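Local coordinates for ABC transporter substrate binding protein (Ribose) (Agrobacterium vitis, PDB 4WUT) that probably captures sugars for uptake by an ABC transporter, and here holds beta-D-fucopyranose between its two lobes, at residues 107-112 with 280-285; 137-142 with 293-298. All blocks are in the same frame, centred on the assembly; numbering follows the deposited sequence.

Contact 1. Residues 107-112 with 280-285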
ATOM      1  N   ARG A 107     -24.121 -10.674  -9.812  1.00 21.39           N
ATOM      2  CA  ARG A 107     -23.497 -11.997  -9.702  1.00 21.43           C
ATOM      3  C   ARG A 107     -22.070 -12.013 -10.257  1.00 19.02           C
ATOM      4  O   ARG A 107     -21.635 -12.987 -10.881  1.00 24.56           O
ATOM      5  CB  ARG A 107     -24.337 -13.066 -10.414  1.00 27.94           C
ATOM      6  CG  ARG A 107     -25.727 -13.254  -9.824  1.00 29.90           C
ATOM      7  CD  ARG A 107     -26.643 -14.002 -10.787  1.00 34.77           C
ATOM      8  NE  ARG A 107     -26.506 -15.462 -10.724  1.00 41.83           N
ATOM      9  CZ  ARG A 107     -26.773 -16.278 -11.744  1.00 47.42           C
ATOM     10  NH1 ARG A 107     -27.166 -15.772 -12.910  1.00 50.33           N
ATOM     11  NH2 ARG A 107     -26.643 -17.601 -11.620  1.00 43.69           N
ATOM     12  N   ILE A 108     -21.351 -10.922 -10.047  1.00 15.41           N
ATOM     13  CA  ILE A 108     -19.964 -10.847 -10.472  1.00 14.78           C
ATOM     14  C   ILE A 108     -19.043 -10.991  -9.262  1.00 14.03           C
ATOM     15  O   ILE A 108     -19.071 -10.160  -8.361  1.00 16.01           O
ATOM     16  CB  ILE A 108     -19.659  -9.517 -11.193  1.00 15.14           C
ATOM     17  CG1 ILE A 108     -20.559  -9.356 -12.414  1.00 19.02           C
ATOM     18  CG2 ILE A 108     -18.183  -9.465 -11.583  1.00 17.11           C
ATOM     19  CD1 ILE A 108     -20.469  -7.950 -13.051  1.00 18.27           C
ATOM     20  N   PRO A 109     -18.233 -12.056  -9.239  1.00 15.62           N
ATOM     21  CA  PRO A 109     -17.289 -12.238  -8.132  1.00 15.53           C
ATOM     22  C   PRO A 109     -16.352 -11.050  -7.994  1.00 15.23           C
ATOM     23  O   PRO A 109     -15.879 -10.520  -9.003  1.00 15.64           O
ATOM     24  CB  PRO A 109     -16.497 -13.480  -8.542  1.00 16.73           C
ATOM     25  CG  PRO A 109     -17.379 -14.229  -9.471  1.00 18.25           C
ATOM     26  CD  PRO A 109     -18.173 -13.164 -10.205  1.00 16.03           C
ATOM     27  N   VAL A 110     -16.117 -10.626  -6.759  1.00 13.03           N
ATOM     28  CA  VAL A 110     -15.213  -9.526  -6.478  1.00 12.95           C
ATOM     29  C   VAL A 110     -14.217  -9.977  -5.406  1.00 14.22           C
ATOM     30  O   VAL A 110     -14.596 -10.531  -4.377  1.00 14.19           O
ATOM     31  CB  VAL A 110     -15.964  -8.281  -5.976  1.00 13.16           C
ATOM     32  CG1 VAL A 110     -14.982  -7.210  -5.534  1.00 12.76           C
ATOM     33  CG2 VAL A 110     -16.901  -7.718  -7.065  1.00 15.21           C
ATOM     34  N   VAL A 111     -12.936  -9.765  -5.669  1.00 11.52           N
ATOM     35  CA  VAL A 111     -11.913  -9.956  -4.657  1.00 11.44           C
ATOM     36  C   VAL A 111     -11.248  -8.594  -4.453  1.00 10.21           C
ATOM     37  O   VAL A 111     -10.980  -7.879  -5.416  1.00 12.71           O
ATOM     38  CB  VAL A 111     -10.914 -11.022  -5.098  1.00 11.65           C
ATOM     39  CG1 VAL A 111      -9.689 -11.037  -4.192  1.00 15.38           C
ATOM     40  CG2 VAL A 111     -11.598 -12.377  -5.125  1.00 13.63           C
ATOM     41  N   ILE A 112     -11.053  -8.232  -3.186  1.00 10.02           N
ATOM     42  CA  ILE A 112     -10.424  -6.979  -2.786  1.00  9.25           C
ATOM     43  C   ILE A 112      -8.963  -7.208  -2.430  1.00 10.17           C
ATOM     44  O   ILE A 112      -8.628  -8.171  -1.705  1.00 12.14           O
ATOM     45  CB  ILE A 112     -11.164  -6.355  -1.585  1.00  8.94           C
ATOM     46  CG1 ILE A 112     -12.657  -6.171  -1.916  1.00 10.32           C
ATOM     47  CG2 ILE A 112     -10.521  -5.058  -1.146  1.00 10.56           C
ATOM     48  CD1 ILE A 112     -12.953  -5.185  -3.012  1.00 11.50           C
ATOM     49  N   LYS A 280     -10.688 -19.518  -8.882  1.00 18.27           N
ATOM     50  CA  LYS A 280     -11.359 -20.507  -8.042  1.00 19.22           C
ATOM     51  C   LYS A 280     -12.845 -20.190  -7.902  1.00 18.63           C
ATOM     52  O   LYS A 280     -13.692 -21.058  -8.041  1.00 19.25           O
ATOM     53  CB  LYS A 280     -10.728 -20.566  -6.652  1.00 19.44           C
ATOM     54  CG  LYS A 280      -9.362 -21.222  -6.595  1.00 22.60           C
ATOM     55  CD  LYS A 280      -8.863 -21.227  -5.162  1.00 24.32           C
ATOM     56  CE  LYS A 280      -7.475 -21.827  -5.047  1.00 30.70           C
ATOM     57  NZ  LYS A 280      -7.554 -23.162  -4.417  1.00 37.02           N
ATOM     58  N   LEU A 281     -13.159 -18.933  -7.624  1.00 17.73           N
ATOM     59  CA  LEU A 281     -14.549 -18.529  -7.495  1.00 17.47           C
ATOM     60  C   LEU A 281     -15.320 -18.748  -8.802  1.00 20.60           C
ATOM     61  O   LEU A 281     -16.514 -19.077  -8.789  1.00 20.34           O
ATOM     62  CB  LEU A 281     -14.620 -17.064  -7.066  1.00 16.74           C
ATOM     63  CG  LEU A 281     -14.116 -16.761  -5.661  1.00 16.97           C
ATOM     64  CD1 LEU A 281     -13.877 -15.266  -5.443  1.00 16.36           C
ATOM     65  CD2 LEU A 281     -15.086 -17.296  -4.632  1.00 17.74           C
ATOM     66  N   LEU A 282     -14.655 -18.545  -9.932  1.00 17.63           N
ATOM     67  CA  LEU A 282     -15.309 -18.728 -11.232  1.00 18.69           C
ATOM     68  C   LEU A 282     -15.594 -20.208 -11.487  1.00 22.60           C
ATOM     69  O   LEU A 282     -16.457 -20.548 -12.290  1.00 25.82           O
ATOM     70  CB  LEU A 282     -14.455 -18.136 -12.350  1.00 20.22           C
ATOM     71  CG  LEU A 282     -14.458 -16.602 -12.423  1.00 20.35           C
ATOM     72  CD1 LEU A 282     -13.309 -16.051 -13.265  1.00 21.29           C
ATOM     73  CD2 LEU A 282     -15.786 -16.128 -12.975  1.00 21.47           C
ATOM     74  N   SER A 283     -14.866 -21.081 -10.799  1.00 20.77           N
ATOM     75  CA  SER A 283     -15.146 -22.521 -10.821  1.00 23.76           C
ATOM     76  C   SER A 283     -15.975 -22.961  -9.606  1.00 28.10           C
ATOM     77  O   SER A 283     -16.016 -24.157  -9.267  1.00 31.11           O
ATOM     78  CB  SER A 283     -13.836 -23.311 -10.876  1.00 26.95           C
ATOM     79  OG  SER A 283     -13.265 -23.267 -12.172  1.00 37.50           O
ATOM     80  N   LYS A 284     -16.639 -21.999  -8.966  1.00 25.04           N
ATOM     81  CA  LYS A 284     -17.540 -22.263  -7.841  1.00 30.90           C
ATOM     82  C   LYS A 284     -16.873 -23.084  -6.735  1.00 32.21           C
ATOM     83  O   LYS A 284     -17.505 -23.917  -6.086  1.00 32.43           O
ATOM     84  CB  LYS A 284     -18.819 -22.948  -8.340  1.00 32.94           C
ATOM     85  CG  LYS A 284     -19.359 -22.329  -9.639  1.00 38.11           C
ATOM     86  CD  LYS A 284     -20.871 -22.513  -9.800  1.00 46.21           C
ATOM     87  CE  LYS A 284     -21.373 -21.906 -11.115  1.00 46.01           C
ATOM     88  NZ  LYS A 284     -21.746 -22.951 -12.112  1.00 49.50           N
ATOM     89  N   GLU A 285     -15.588 -22.834  -6.528  1.00 22.98           N
ATOM     90  CA  GLU A 285     -14.828 -23.441  -5.452  1.00 22.69           C
ATOM     91  C   GLU A 285     -14.777 -22.546  -4.208  1.00 21.73           C
ATOM     92  O   GLU A 285     -15.009 -21.325  -4.308  1.00 24.54           O
ATOM     93  CB  GLU A 285     -13.401 -23.725  -5.912  1.00 22.89           C
ATOM     94  CG  GLU A 285     -13.272 -24.676  -7.093  1.00 25.44           C
ATOM     95  CD  GLU A 285     -11.823 -24.899  -7.510  1.00 30.70           C
ATOM     96  OE1 GLU A 285     -10.923 -24.418  -6.797  1.00 32.00           O
ATOM     97  OE2 GLU A 285     -11.590 -25.571  -8.542  1.00 35.15           O
TER

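Contact 2. Residues 137-142 with 293-298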
ATOM      1  N   GLY A 137       2.311  -1.358  10.507  1.00 11.15           N
ATOM      2  CA  GLY A 137       2.568  -0.070  11.109  1.00 10.75           C
ATOM      3  C   GLY A 137       3.254  -0.206  12.458  1.00 11.84           C
ATOM      4  O   GLY A 137       4.145   0.587  12.786  1.00 12.08           O
ATOM      5  N   GLU A 138       2.851  -1.213  13.233  1.00 13.16           N
ATOM      6  CA  GLU A 138       3.491  -1.477  14.510  1.00 12.97           C
ATOM      7  C   GLU A 138       4.958  -1.871  14.321  1.00 13.14           C
ATOM      8  O   GLU A 138       5.803  -1.448  15.105  1.00 14.32           O
ATOM      9  CB  GLU A 138       2.700  -2.528  15.302  1.00 14.08           C
ATOM     10  CG  GLU A 138       1.408  -1.979  15.857  1.00 20.45           C
ATOM     11  CD  GLU A 138       0.561  -3.008  16.576  1.00 32.00           C
ATOM     12  OE1 GLU A 138       1.027  -4.156  16.747  1.00 37.44           O
ATOM     13  OE2 GLU A 138      -0.569  -2.654  16.983  1.00 29.53           O
ATOM     14  N   LEU A 139       5.271  -2.662  13.298  1.00 13.17           N
ATOM     15  CA  LEU A 139       6.682  -3.037  13.069  1.00 13.57           C
ATOM     16  C   LEU A 139       7.497  -1.778  12.749  1.00 12.87           C
ATOM     17  O   LEU A 139       8.641  -1.621  13.188  1.00 13.29           O
ATOM     18  CB  LEU A 139       6.807  -3.980  11.877  1.00 15.32           C
ATOM     19  CG  LEU A 139       7.162  -5.456  11.994  1.00 30.51           C
ATOM     20  CD1 LEU A 139       7.172  -6.031  13.394  1.00 19.67           C
ATOM     21  CD2 LEU A 139       6.178  -6.151  11.109  1.00 16.27           C
ATOM     22  N   ALA A 140       6.938  -0.899  11.932  1.00 12.42           N
ATOM     23  CA  ALA A 140       7.638   0.323  11.579  1.00 11.53           C
ATOM     24  C   ALA A 140       7.884   1.194  12.826  1.00 13.36           C
ATOM     25  O   ALA A 140       8.942   1.784  12.987  1.00 12.03           O
ATOM     26  CB  ALA A 140       6.863   1.108  10.534  1.00 12.70           C
ATOM     27  N   ALA A 141       6.896   1.265  13.710  1.00 13.11           N
ATOM     28  CA  ALA A 141       7.002   2.067  14.938  1.00 12.23           C
ATOM     29  C   ALA A 141       8.037   1.492  15.900  1.00 13.72           C
ATOM     30  O   ALA A 141       8.796   2.239  16.514  1.00 13.85           O
ATOM     31  CB  ALA A 141       5.633   2.157  15.639  1.00 14.39           C
ATOM     32  N   LYS A 142       8.067   0.169  16.011  1.00 13.43           N
ATOM     33  CA  LYS A 142       9.062  -0.481  16.836  1.00 14.43           C
ATOM     34  C   LYS A 142      10.468  -0.222  16.298  1.00 14.48           C
ATOM     35  O   LYS A 142      11.388   0.060  17.069  1.00 15.09           O
ATOM     36  CB  LYS A 142       8.808  -1.974  16.903  1.00 15.23           C
ATOM     37  CG  LYS A 142       9.694  -2.632  17.926  1.00 22.80           C
ATOM     38  CD  LYS A 142       9.465  -4.111  18.032  1.00 27.18           C
ATOM     39  CE  LYS A 142      10.318  -4.655  19.151  1.00 31.67           C
ATOM     40  NZ  LYS A 142      10.062  -6.098  19.415  1.00 35.56           N
ATOM     41  N   THR A 293      -0.926 -11.320   3.051  1.00 15.76           N
ATOM     42  CA  THR A 293       0.081 -11.457   1.997  1.00 15.01           C
ATOM     43  C   THR A 293       1.496 -11.169   2.503  1.00 20.40           C
ATOM     44  O   THR A 293       2.455 -11.225   1.737  1.00 18.94           O
ATOM     45  CB  THR A 293      -0.260 -10.588   0.767  1.00 15.61           C
ATOM     46  OG1 THR A 293      -0.717  -9.298   1.193  1.00 15.42           O
ATOM     47  CG2 THR A 293      -1.374 -11.241  -0.068  1.00 16.20           C
ATOM     48  N   GLY A 294       1.614 -10.873   3.796  1.00 17.07           N
ATOM     49  CA  GLY A 294       2.888 -10.892   4.493  1.00 16.03           C
ATOM     50  C   GLY A 294       3.669  -9.594   4.427  1.00 18.00           C
ATOM     51  O   GLY A 294       3.360  -8.727   3.644  1.00 17.14           O
ATOM     52  N   VAL A 295       4.710  -9.483   5.251  1.00 18.55           N
ATOM     53  CA  VAL A 295       5.579  -8.324   5.220  1.00 17.47           C
ATOM     54  C   VAL A 295       6.985  -8.730   5.599  1.00 15.51           C
ATOM     55  O   VAL A 295       7.202  -9.715   6.327  1.00 16.87           O
ATOM     56  CB  VAL A 295       5.139  -7.206   6.197  1.00 26.59           C
ATOM     57  CG1 VAL A 295       3.945  -6.474   5.651  1.00 30.31           C
ATOM     58  CG2 VAL A 295       4.870  -7.782   7.587  1.00 32.88           C
ATOM     59  N   VAL A 296       7.938  -7.959   5.097  1.00 16.82           N
ATOM     60  CA  VAL A 296       9.327  -8.072   5.495  1.00 18.72           C
ATOM     61  C   VAL A 296       9.859  -6.671   5.780  1.00 18.76           C
ATOM     62  O   VAL A 296       9.721  -5.762   4.955  1.00 17.70           O
ATOM     63  CB  VAL A 296      10.167  -8.714   4.386  1.00 17.16           C
ATOM     64  CG1 VAL A 296      11.642  -8.863   4.832  1.00 22.89           C
ATOM     65  CG2 VAL A 296       9.589 -10.058   3.998  1.00 25.68           C
ATOM     66  N   VAL A 297      10.456  -6.485   6.953  1.00 16.16           N
ATOM     67  CA  VAL A 297      11.121  -5.227   7.260  1.00 15.84           C
ATOM     68  C   VAL A 297      12.524  -5.326   6.705  1.00 16.23           C
ATOM     69  O   VAL A 297      13.343  -6.105   7.193  1.00 16.93           O
ATOM     70  CB  VAL A 297      11.154  -4.939   8.771  1.00 17.40           C
ATOM     71  CG1 VAL A 297      11.911  -3.651   9.049  1.00 20.07           C
ATOM     72  CG2 VAL A 297       9.720  -4.836   9.314  1.00 18.29           C
ATOM     73  N   VAL A 298      12.787  -4.531   5.678  1.00 15.53           N
ATOM     74  CA  VAL A 298      14.038  -4.590   4.943  1.00 15.99           C
ATOM     75  C   VAL A 298      14.979  -3.491   5.428  1.00 16.05           C
ATOM     76  O   VAL A 298      14.613  -2.310   5.462  1.00 15.62           O
ATOM     77  CB  VAL A 298      13.797  -4.409   3.427  1.00 15.90           C
ATOM     78  CG1 VAL A 298      15.110  -4.250   2.712  1.00 16.49           C
ATOM     79  CG2 VAL A 298      13.019  -5.573   2.842  1.00 16.01           C
TER

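Contact 1. Residues 107-112 with 280-285
Pro-109 and Val-111 meet Leu-281 and Leu-282 in a small apolar contact between a strand and the end of a helix, in the N-terminal lobe of a type I periplasmic binding protein fold. The closest touch is Val-111 CG2 to Leu-281 CD1, at 3.7 Å, with the two side chains meeting at a slant. On the leucine, CD1 stands nearly opposite CA across the CB-CG bond (chi2 165°), which makes it the leading methyl toward the strand. Two residues earlier on the strand side, Pro-109 meets both leucines, its CB and CG touching one each: Pro-109 CB lies 4.3 Å from Leu-281 CB, and Pro-109 CG lies 4.3 Å from Leu-282 CD2. The CB of Leu-282 does not face the strand, and it is the far end of the side chain that closes on the ring.

The alternation of an extended chain sorts the residues. Pro-109 and Val-111 turn to helix 267-282, where they also touch Leu-278, and Val-111 reaches Thr-277 as well. Ile-108 and Val-110 point away from this helix, Ile-108 onto Ile-86. Backbone bonds fix the 107-112 segment between its neighbours, Pro-109 and Val-111 pairing with Ile-86, and Val-110 with Gln-126, whose side-chain OE1 also receives Val-110 N.

Two Schellman motifs flank the contact. Arg-107, with positive phi, closes the helix just before the strand. On the other side Lys-284, also at positive phi, is the C-prime residue that turns the chain off helix 267-282, two residues past Leu-282. The turn is held by Lys-284 N to Leu-281 O at 2.9 Å and by Glu-285 N to Lys-280 O at 3.0 Å.

Contact 2. Residues 137-142 with 293-298
Leu-139 and Val-297 mark the closest backbone approach, 7.6 Å between their CA atoms, where helix 133-148 passes the strand 290-298. This strand spans both lobes of the type I periplasmic binding protein fold: Thr-293 bonds through its backbone to Ala-130, while Val-296 and Val-298 pair with Val-264 and Thr-262 of the antiparallel neighbour, consistent with a hinge crossover. Val-295 and Val-297 turn to the helix, and Val-296 turns the other way, onto Glu-307 and Val-311.

From the helix a single side chain serves both valines. Leu-139 lies aslant Val-297, whose CG2 comes within 3.8 Å of Leu-139 CG and 4.0 Å of Leu-139 CB. Toward Val-295 the two side chains meet tip to tip through one methyl each. The leucine is well away from a staggered form, with CD1 almost eclipsing CA (chi2 10°), and it sits at the surface. Deeper in, Ala-140 and Ala-141 face Phe-173 of helix 164-180. On the strand side, Val-295 CG2 occupies the slot between its backbone N and carbonyl carbon, from which it meets Leu-139 CD2 at 4.1 Å.

The strands of the two lobes form one continuous run through strand 290-298, with contact 1 in the N-terminal lobe and contact 2 at the strand that crosses to the other. The chain links them directly: helix 267-282, which carries one side of contact 1, leads into that strand. Their segments alternate in sequence. The centres lie 30 Å apart, and the nearest atoms about 8 Å, so the two do not touch. Contact 1 is the more peripheral, its centre 23 Å from that of the chain, against 12 Å for contact 2. Neither lines the sugar pocket or a calcium site, but contact 2 comes nearer the ligand, with the side chain of Val-295 about 9 Å from the bound beta-D-fucopyranose.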